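Local coordinates for protein mandelate racemase/muconate lactonizing enzyme/Enolase superfamily (PDB 2HZG) that belongs to the enolase superfamily, in the mandelate racemase/muconate lactonizing enzyme group, and binds a metal ion, here sodium, at the mouth of its barrel domain, at residues L226-D231 with G253-N258; H260-L265 with I274-G279. All blocks are in the same frame, centred on the assembly; numbering follows the deposited sequence.

In the fold
Both contacts lie in the barrel domain, and both are buried. Contact 1 joins the end of strand 225-227 and the residue after it to the loop that follows strand 249-252. Contact 2 packs helix 259-268 on strand 273-276. Their chemistry differs with their place. Contact 1 is polar: two carboxylates bind a sodium ion, and a third, E228, stacks behind one of them. Contact 2 is apolar, made of alanine, leucine and isoleucine between the helix layer and the barrel wall. The two touch directly. CD2 of L265 lies 3.3 Å from N of G253, and Q275 NE2 makes a weak, probable hydrogen bond to E227 OE1 (2.9 Å). Both also reach the second subunit.

Contact 1. Residues L226-D231 with G253-N258; sequences LEEPFD and GEAAHN. With NA (sodium ion), chain C.
E227 and E254 meet at a sodium ion. E227 OE2 binds the metal at 2.3 Å and E254 OE2 at 2.2 Å. The two oxygens are only 3.2 Å apart, a closeness the shared cation allows. Their carboxylate planes are turned 64° from each other. D199 and three waters complete the site. E227 reaches it with an extended chain, CG anti to the backbone N (chi1 174°).

E228 forms a second shell. Its carboxylate stacks on that of E254, the planes 8° apart, and E228 OE2 lies 3.4 Å from E254 CD. E228 OE2 and E254 OE1 are a like-charge pair 3.7 Å apart. A metal-bound water donates to E254 OE1. E228 OE1 takes a bond of 2.8 Å from a water that in turn accepts from N of G253 and N of A255. This water ties the side chain to the type I turn G253-A256. Q202 also bonds to E228 OE1.

K165 pairs with E227 and R280 with E254. With D199, four carboxylates gather here; the sodium ion, K165 and R280 probably offset their charge.

Contact 2. Residues H260-L265 with I274-G279; sequences HMAQHL and IQIDCG
This contact belongs to a beta-alpha-beta unit of the modified TIM barrel, (beta/alpha)7beta, of the enolase superfamily, in which helix 259-268 connects the parallel strands 249-252 and 273-276. The helix lies against the outside of the barrel wall. Its segment 260-265 runs nearly antiparallel to strand segment 274-276, at 166°, and the axes come within 9.5 Å. The nearest backbone pair is A262 and I274.

A262 carries most of the helix side. Its small CB points at the strand and meets the ends of two isoleucines. I276 CD1 comes to 3.7 Å from CB, and I274 CD1 to 3.9 Å. The first bond of I276 does not aim at the helix, but its CD1 end bends nearer. I274 points toward the helix; CG1 is anti to the backbone N (chi1 -174°), and a turn at chi2 (75°) sets CD1 against A262. There CD1 also rests 3.7 Å from the carbonyl O of A262.

One turn along, L265 points toward the strand too. Its side chain and that of I274 run antiparallel and overlap at their ends. V290 of helix 284-297 packs on A262 and I274, while L265 also touches L235 and H238 of helix 235-242. On the helix, H264 NE2 bonds to the carbonyl O of G233 of the second subunit.

Past the strand, D277 is at the N-cap of a weakly bonded short helix, where its OD1 accepts a weak bond from G279 N (2.8 Å). OD2 bonds to H304 ND1. CD2 of L265 lies 4.0 Å from CD1 of I274.

Contact 1. Residues L226-D231 with G253-N258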
ATOM      1  N   LEU A 226       9.247 -19.194  11.554  1.00 14.61           N
ATOM      2  CA  LEU A 226       9.826 -18.720  10.318  1.00 14.35           C
ATOM      3  C   LEU A 226       8.997 -17.526   9.920  1.00 14.15           C
ATOM      4  O   LEU A 226       7.806 -17.646   9.665  1.00 14.67           O
ATOM      5  CB  LEU A 226       9.752 -19.815   9.244  1.00 13.73           C
ATOM      6  CG  LEU A 226      10.156 -19.374   7.833  1.00 14.60           C
ATOM      7  CD1 LEU A 226      11.639 -18.954   7.798  1.00 13.83           C
ATOM      8  CD2 LEU A 226       9.823 -20.496   6.820  1.00 15.14           C
ATOM      9  N   GLU A 227       9.644 -16.367   9.870  1.00 14.93           N
ATOM     10  CA  GLU A 227       8.969 -15.082   9.723  1.00 13.89           C
ATOM     11  C   GLU A 227       9.073 -14.557   8.289  1.00 13.71           C
ATOM     12  O   GLU A 227      10.125 -14.655   7.654  1.00 13.44           O
ATOM     13  CB  GLU A 227       9.574 -14.104  10.735  1.00 14.48           C
ATOM     14  CG  GLU A 227       9.105 -12.671  10.652  1.00 14.04           C
ATOM     15  CD  GLU A 227       9.623 -11.836  11.809  1.00 16.04           C
ATOM     16  OE1 GLU A 227       9.917 -12.388  12.893  1.00 15.13           O
ATOM     17  OE2 GLU A 227       9.696 -10.602  11.643  1.00 19.31           O
ATOM     18  N   GLU A 228       7.955 -14.041   7.778  1.00 13.93           N
ATOM     19  CA  GLU A 228       7.898 -13.438   6.439  1.00 15.35           C
ATOM     20  C   GLU A 228       8.509 -14.306   5.334  1.00 14.62           C
ATOM     21  O   GLU A 228       9.398 -13.836   4.615  1.00 14.40           O
ATOM     22  CB  GLU A 228       8.588 -12.057   6.438  1.00 15.65           C
ATOM     23  CG  GLU A 228       7.809 -10.969   7.182  1.00 19.93           C
ATOM     24  CD  GLU A 228       7.833  -9.639   6.433  1.00 24.33           C
ATOM     25  OE1 GLU A 228       6.752  -9.244   5.881  1.00 22.97           O
ATOM     26  OE2 GLU A 228       8.942  -9.021   6.359  1.00 22.23           O
ATOM     27  N   PRO A 229       8.057 -15.576   5.195  1.00 14.77           N
ATOM     28  CA  PRO A 229       8.688 -16.370   4.109  1.00 15.16           C
ATOM     29  C   PRO A 229       8.437 -15.793   2.699  1.00 14.90           C
ATOM     30  O   PRO A 229       9.241 -16.001   1.805  1.00 14.56           O
ATOM     31  CB  PRO A 229       8.024 -17.761   4.236  1.00 14.85           C
ATOM     32  CG  PRO A 229       6.710 -17.481   4.988  1.00 14.76           C
ATOM     33  CD  PRO A 229       7.014 -16.334   5.924  1.00 14.26           C
ATOM     34  N   PHE A 230       7.328 -15.078   2.525  1.00 15.31           N
ATOM     35  CA  PHE A 230       6.842 -14.680   1.199  1.00 15.81           C
ATOM     36  C   PHE A 230       6.453 -13.207   1.113  1.00 17.09           C
ATOM     37  O   PHE A 230       6.416 -12.519   2.149  1.00 16.31           O
ATOM     38  CB  PHE A 230       5.611 -15.524   0.838  1.00 15.05           C
ATOM     39  CG  PHE A 230       5.849 -17.014   0.895  1.00 14.93           C
ATOM     40  CD1 PHE A 230       6.731 -17.635  -0.009  1.00 13.92           C
ATOM     41  CD2 PHE A 230       5.188 -17.792   1.843  1.00 12.26           C
ATOM     42  CE1 PHE A 230       6.947 -19.022   0.042  1.00 14.22           C
ATOM     43  CE2 PHE A 230       5.398 -19.176   1.908  1.00 13.86           C
ATOM     44  CZ  PHE A 230       6.275 -19.795   1.009  1.00 12.81           C
ATOM     45  N   ASP A 231       6.145 -12.733  -0.111  1.00 17.97           N
ATOM     46  CA  ASP A 231       5.466 -11.436  -0.308  1.00 19.58           C
ATOM     47  C   ASP A 231       4.400 -11.297   0.770  1.00 19.21           C
ATOM     48  O   ASP A 231       3.696 -12.264   1.048  1.00 19.47           O
ATOM     49  CB  ASP A 231       4.684 -11.368  -1.642  1.00 20.41           C
ATOM     50  CG  ASP A 231       5.559 -11.365  -2.882  1.00 23.58           C
ATOM     51  OD1 ASP A 231       6.801 -11.276  -2.793  1.00 26.48           O
ATOM     52  OD2 ASP A 231       4.952 -11.428  -3.981  1.00 28.08           O
ATOM     53  N   GLY A 253       3.241 -10.296   9.338  1.00 15.74           N
ATOM     54  CA  GLY A 253       2.341  -9.186   9.598  1.00 15.52           C
ATOM     55  C   GLY A 253       3.017  -7.838   9.720  1.00 16.44           C
ATOM     56  O   GLY A 253       2.337  -6.809   9.724  1.00 16.27           O
ATOM     57  N   GLU A 254       4.348  -7.812   9.819  1.00 16.07           N
ATOM     58  CA  GLU A 254       5.032  -6.527   9.991  1.00 16.81           C
ATOM     59  C   GLU A 254       4.823  -5.572   8.810  1.00 16.57           C
ATOM     60  O   GLU A 254       4.958  -4.347   8.951  1.00 16.65           O
ATOM     61  CB  GLU A 254       6.520  -6.737  10.194  1.00 16.67           C
ATOM     62  CG  GLU A 254       7.256  -6.995   8.890  1.00 18.08           C
ATOM     63  CD  GLU A 254       8.723  -7.118   9.135  1.00 19.46           C
ATOM     64  OE1 GLU A 254       9.475  -6.238   8.685  1.00 22.56           O
ATOM     65  OE2 GLU A 254       9.107  -8.090   9.820  1.00 22.25           O
ATOM     66  N   ALA A 255       4.513  -6.127   7.651  1.00 16.17           N
ATOM     67  CA  ALA A 255       4.255  -5.287   6.474  1.00 17.00           C
ATOM     68  C   ALA A 255       2.813  -4.770   6.410  1.00 16.26           C
ATOM     69  O   ALA A 255       2.488  -3.965   5.523  1.00 16.95           O
ATOM     70  CB  ALA A 255       4.624  -6.019   5.184  1.00 17.14           C
ATOM     71  N   ALA A 256       1.952  -5.189   7.344  1.00 15.39           N
ATOM     72  CA  ALA A 256       0.555  -4.689   7.350  1.00 15.14           C
ATOM     73  C   ALA A 256       0.534  -3.169   7.525  1.00 15.12           C
ATOM     74  O   ALA A 256       1.092  -2.631   8.499  1.00 15.04           O
ATOM     75  CB  ALA A 256      -0.281  -5.358   8.448  1.00 14.48           C
ATOM     76  N   HIS A 257      -0.072  -2.469   6.573  1.00 15.14           N
ATOM     77  CA  HIS A 257      -0.239  -1.016   6.706  1.00 15.38           C
ATOM     78  C   HIS A 257      -1.721  -0.702   6.949  1.00 15.51           C
ATOM     79  O   HIS A 257      -2.126   0.442   6.936  1.00 15.64           O
ATOM     80  CB  HIS A 257       0.323  -0.254   5.490  1.00 15.01           C
ATOM     81  CG  HIS A 257      -0.286  -0.668   4.181  1.00 17.78           C
ATOM     82  ND1 HIS A 257       0.342  -1.523   3.300  1.00 18.81           N
ATOM     83  CD2 HIS A 257      -1.472  -0.343   3.609  1.00 17.80           C
ATOM     84  CE1 HIS A 257      -0.428  -1.702   2.241  1.00 18.65           C
ATOM     85  NE2 HIS A 257      -1.529  -0.991   2.400  1.00 18.89           N
ATOM     86  N   ASN A 258      -2.522  -1.742   7.155  1.00 15.81           N
ATOM     87  CA  ASN A 258      -3.861  -1.571   7.682  1.00 16.32           C
ATOM     88  C   ASN A 258      -4.271  -2.808   8.454  1.00 16.20           C
ATOM     89  O   ASN A 258      -3.585  -3.834   8.407  1.00 16.64           O
ATOM     90  CB  ASN A 258      -4.883  -1.190   6.587  1.00 15.92           C
ATOM     91  CG  ASN A 258      -4.896  -2.176   5.420  1.00 16.78           C
ATOM     92  OD1 ASN A 258      -5.178  -3.356   5.604  1.00 16.66           O
ATOM     93  ND2 ASN A 258      -4.592  -1.689   4.221  1.00 17.46           N
TER
HETATM   94 NA    NA C1101      10.955  -8.994  10.492  1.00 22.84          NA
HETATM   95  O   HOH W   1       4.082  -9.016   6.653  1.00 21.07           O
HETATM   96  O   HOH W   2       9.260  -6.365   5.615  1.00 31.30           O
HETATM   97  O   HOH W   3      10.869  -9.634   7.722  1.00 18.20           O
HETATM   98  O   HOH W   4      11.840  -6.895   9.558  1.00 18.95           O
HETATM   99  O   HOH W   5      12.136  -8.082  12.583  1.00 19.08           O

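Contact 2. Residues H260-L265 with I274-G279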
ATOM      1  N   HIS A 260      -6.832  -4.921   7.942  1.00 17.33           N
ATOM      2  CA  HIS A 260      -7.228  -6.101   7.176  1.00 18.38           C
ATOM      3  C   HIS A 260      -6.079  -6.944   6.615  1.00 18.09           C
ATOM      4  O   HIS A 260      -6.225  -8.150   6.502  1.00 18.91           O
ATOM      5  CB  HIS A 260      -8.316  -5.780   6.131  1.00 18.56           C
ATOM      6  CG  HIS A 260      -9.671  -5.625   6.751  1.00 20.97           C
ATOM      7  ND1 HIS A 260     -10.223  -4.395   7.034  1.00 23.94           N
ATOM      8  CD2 HIS A 260     -10.550  -6.550   7.213  1.00 21.55           C
ATOM      9  CE1 HIS A 260     -11.396  -4.565   7.623  1.00 22.99           C
ATOM     10  NE2 HIS A 260     -11.618  -5.863   7.739  1.00 24.85           N
ATOM     11  N   MET A 261      -4.956  -6.321   6.276  1.00 17.95           N
ATOM     12  CA  MET A 261      -3.744  -7.090   5.934  1.00 18.15           C
ATOM     13  C   MET A 261      -3.353  -8.065   7.065  1.00 18.07           C
ATOM     14  O   MET A 261      -3.021  -9.226   6.808  1.00 17.99           O
ATOM     15  CB  MET A 261      -2.585  -6.163   5.618  1.00 17.77           C
ATOM     16  CG  MET A 261      -2.751  -5.432   4.303  1.00 18.74           C
ATOM     17  SD  MET A 261      -1.313  -4.433   3.931  1.00 16.87           S
ATOM     18  CE  MET A 261      -0.021  -5.656   3.616  1.00 16.21           C
ATOM     19  N   ALA A 262      -3.432  -7.604   8.309  1.00 17.22           N
ATOM     20  CA  ALA A 262      -3.155  -8.464   9.457  1.00 17.21           C
ATOM     21  C   ALA A 262      -4.274  -9.503   9.641  1.00 17.27           C
ATOM     22  O   ALA A 262      -3.992 -10.698   9.821  1.00 16.73           O
ATOM     23  CB  ALA A 262      -2.971  -7.632  10.718  1.00 17.12           C
ATOM     24  N   GLN A 263      -5.538  -9.062   9.591  1.00 16.60           N
ATOM     25  CA  GLN A 263      -6.642 -10.019   9.734  1.00 17.15           C
ATOM     26  C   GLN A 263      -6.634 -11.115   8.671  1.00 16.20           C
ATOM     27  O   GLN A 263      -6.887 -12.279   8.973  1.00 15.93           O
ATOM     28  CB  GLN A 263      -8.006  -9.338   9.737  1.00 16.63           C
ATOM     29  CG  GLN A 263      -9.085 -10.296  10.220  1.00 21.86           C
ATOM     30  CD  GLN A 263     -10.476  -9.708  10.106  1.00 27.95           C
ATOM     31  OE1 GLN A 263     -11.158  -9.534  11.110  1.00 32.59           O
ATOM     32  NE2 GLN A 263     -10.895  -9.394   8.890  1.00 28.16           N
ATOM     33  N   HIS A 264      -6.360 -10.728   7.429  1.00 16.40           N
ATOM     34  CA  HIS A 264      -6.292 -11.698   6.330  1.00 15.96           C
ATOM     35  C   HIS A 264      -5.159 -12.695   6.494  1.00 15.81           C
ATOM     36  O   HIS A 264      -5.329 -13.885   6.210  1.00 15.46           O
ATOM     37  CB  HIS A 264      -6.177 -10.991   4.981  1.00 15.91           C
ATOM     38  CG  HIS A 264      -7.385 -10.178   4.628  1.00 15.51           C
ATOM     39  ND1 HIS A 264      -7.366  -9.199   3.657  1.00 16.40           N
ATOM     40  CD2 HIS A 264      -8.645 -10.197   5.119  1.00 15.25           C
ATOM     41  CE1 HIS A 264      -8.564  -8.651   3.564  1.00 14.90           C
ATOM     42  NE2 HIS A 264      -9.355  -9.230   4.451  1.00 15.70           N
ATOM     43  N   LEU A 265      -3.999 -12.212   6.934  1.00 15.23           N
ATOM     44  CA  LEU A 265      -2.888 -13.112   7.241  1.00 15.84           C
ATOM     45  C   LEU A 265      -3.274 -14.123   8.311  1.00 15.93           C
ATOM     46  O   LEU A 265      -2.983 -15.317   8.161  1.00 15.69           O
ATOM     47  CB  LEU A 265      -1.623 -12.328   7.658  1.00 16.03           C
ATOM     48  CG  LEU A 265      -0.343 -13.158   7.804  1.00 16.77           C
ATOM     49  CD1 LEU A 265       0.110 -13.801   6.483  1.00 15.74           C
ATOM     50  CD2 LEU A 265       0.740 -12.235   8.359  1.00 15.79           C
ATOM     51  N   ILE A 274       1.188 -13.288  14.869  1.00 15.71           N
ATOM     52  CA  ILE A 274       0.945 -12.033  14.147  1.00 15.75           C
ATOM     53  C   ILE A 274       1.844 -10.962  14.763  1.00 15.05           C
ATOM     54  O   ILE A 274       1.933 -10.837  15.984  1.00 15.46           O
ATOM     55  CB  ILE A 274      -0.575 -11.640  14.131  1.00 16.18           C
ATOM     56  CG1 ILE A 274      -0.842 -10.404  13.243  1.00 16.04           C
ATOM     57  CG2 ILE A 274      -1.119 -11.380  15.564  1.00 14.91           C
ATOM     58  CD1 ILE A 274      -0.811 -10.663  11.728  1.00 14.70           C
ATOM     59  N   GLN A 275       2.547 -10.230  13.909  1.00 14.90           N
ATOM     60  CA  GLN A 275       3.591  -9.319  14.336  1.00 14.79           C
ATOM     61  C   GLN A 275       3.307  -7.972  13.726  1.00 14.58           C
ATOM     62  O   GLN A 275       3.244  -7.820  12.505  1.00 14.25           O
ATOM     63  CB  GLN A 275       4.976  -9.818  13.911  1.00 15.37           C
ATOM     64  CG  GLN A 275       5.248 -11.273  14.302  1.00 14.99           C
ATOM     65  CD  GLN A 275       6.481 -11.839  13.632  1.00 19.34           C
ATOM     66  OE1 GLN A 275       6.584 -11.853  12.399  1.00 19.64           O
ATOM     67  NE2 GLN A 275       7.419 -12.328  14.435  1.00 18.72           N
ATOM     68  N   ILE A 276       3.143  -6.979  14.585  1.00 13.61           N
ATOM     69  CA  ILE A 276       2.617  -5.696  14.129  1.00 13.24           C
ATOM     70  C   ILE A 276       3.547  -4.548  14.481  1.00 13.40           C
ATOM     71  O   ILE A 276       4.013  -4.426  15.606  1.00 12.37           O
ATOM     72  CB  ILE A 276       1.204  -5.419  14.715  1.00 13.02           C
ATOM     73  CG1 ILE A 276       0.218  -6.532  14.309  1.00 12.60           C
ATOM     74  CG2 ILE A 276       0.735  -3.986  14.364  1.00 11.95           C
ATOM     75  CD1 ILE A 276      -0.083  -6.622  12.811  1.00 12.19           C
ATOM     76  N   ASP A 277       3.802  -3.717  13.477  1.00 13.99           N
ATOM     77  CA  ASP A 277       4.570  -2.512  13.642  1.00 14.89           C
ATOM     78  C   ASP A 277       3.609  -1.327  13.735  1.00 15.33           C
ATOM     79  O   ASP A 277       2.965  -0.980  12.753  1.00 15.85           O
ATOM     80  CB  ASP A 277       5.527  -2.334  12.456  1.00 14.98           C
ATOM     81  CG  ASP A 277       6.626  -1.350  12.759  1.00 16.48           C
ATOM     82  OD1 ASP A 277       6.318  -0.232  13.190  1.00 17.74           O
ATOM     83  OD2 ASP A 277       7.811  -1.671  12.576  1.00 20.17           O
ATOM     84  N   CYS A 278       3.511  -0.709  14.913  1.00 15.38           N
ATOM     85  CA  CYS A 278       2.683   0.518  15.072  1.00 15.42           C
ATOM     86  C   CYS A 278       3.130   1.659  14.162  1.00 15.13           C
ATOM     87  O   CYS A 278       2.322   2.498  13.805  1.00 14.98           O
ATOM     88  CB  CYS A 278       2.661   0.988  16.524  1.00 14.72           C
ATOM     89  SG  CYS A 278       1.669  -0.126  17.476  1.00 17.41           S
ATOM     90  N   GLY A 279       4.412   1.678  13.796  1.00 14.14           N
ATOM     91  CA  GLY A 279       4.951   2.677  12.866  1.00 13.92           C
ATOM     92  C   GLY A 279       4.573   2.488  11.398  1.00 13.69           C
ATOM     93  O   GLY A 279       4.952   3.307  10.554  1.00 13.99           O
TER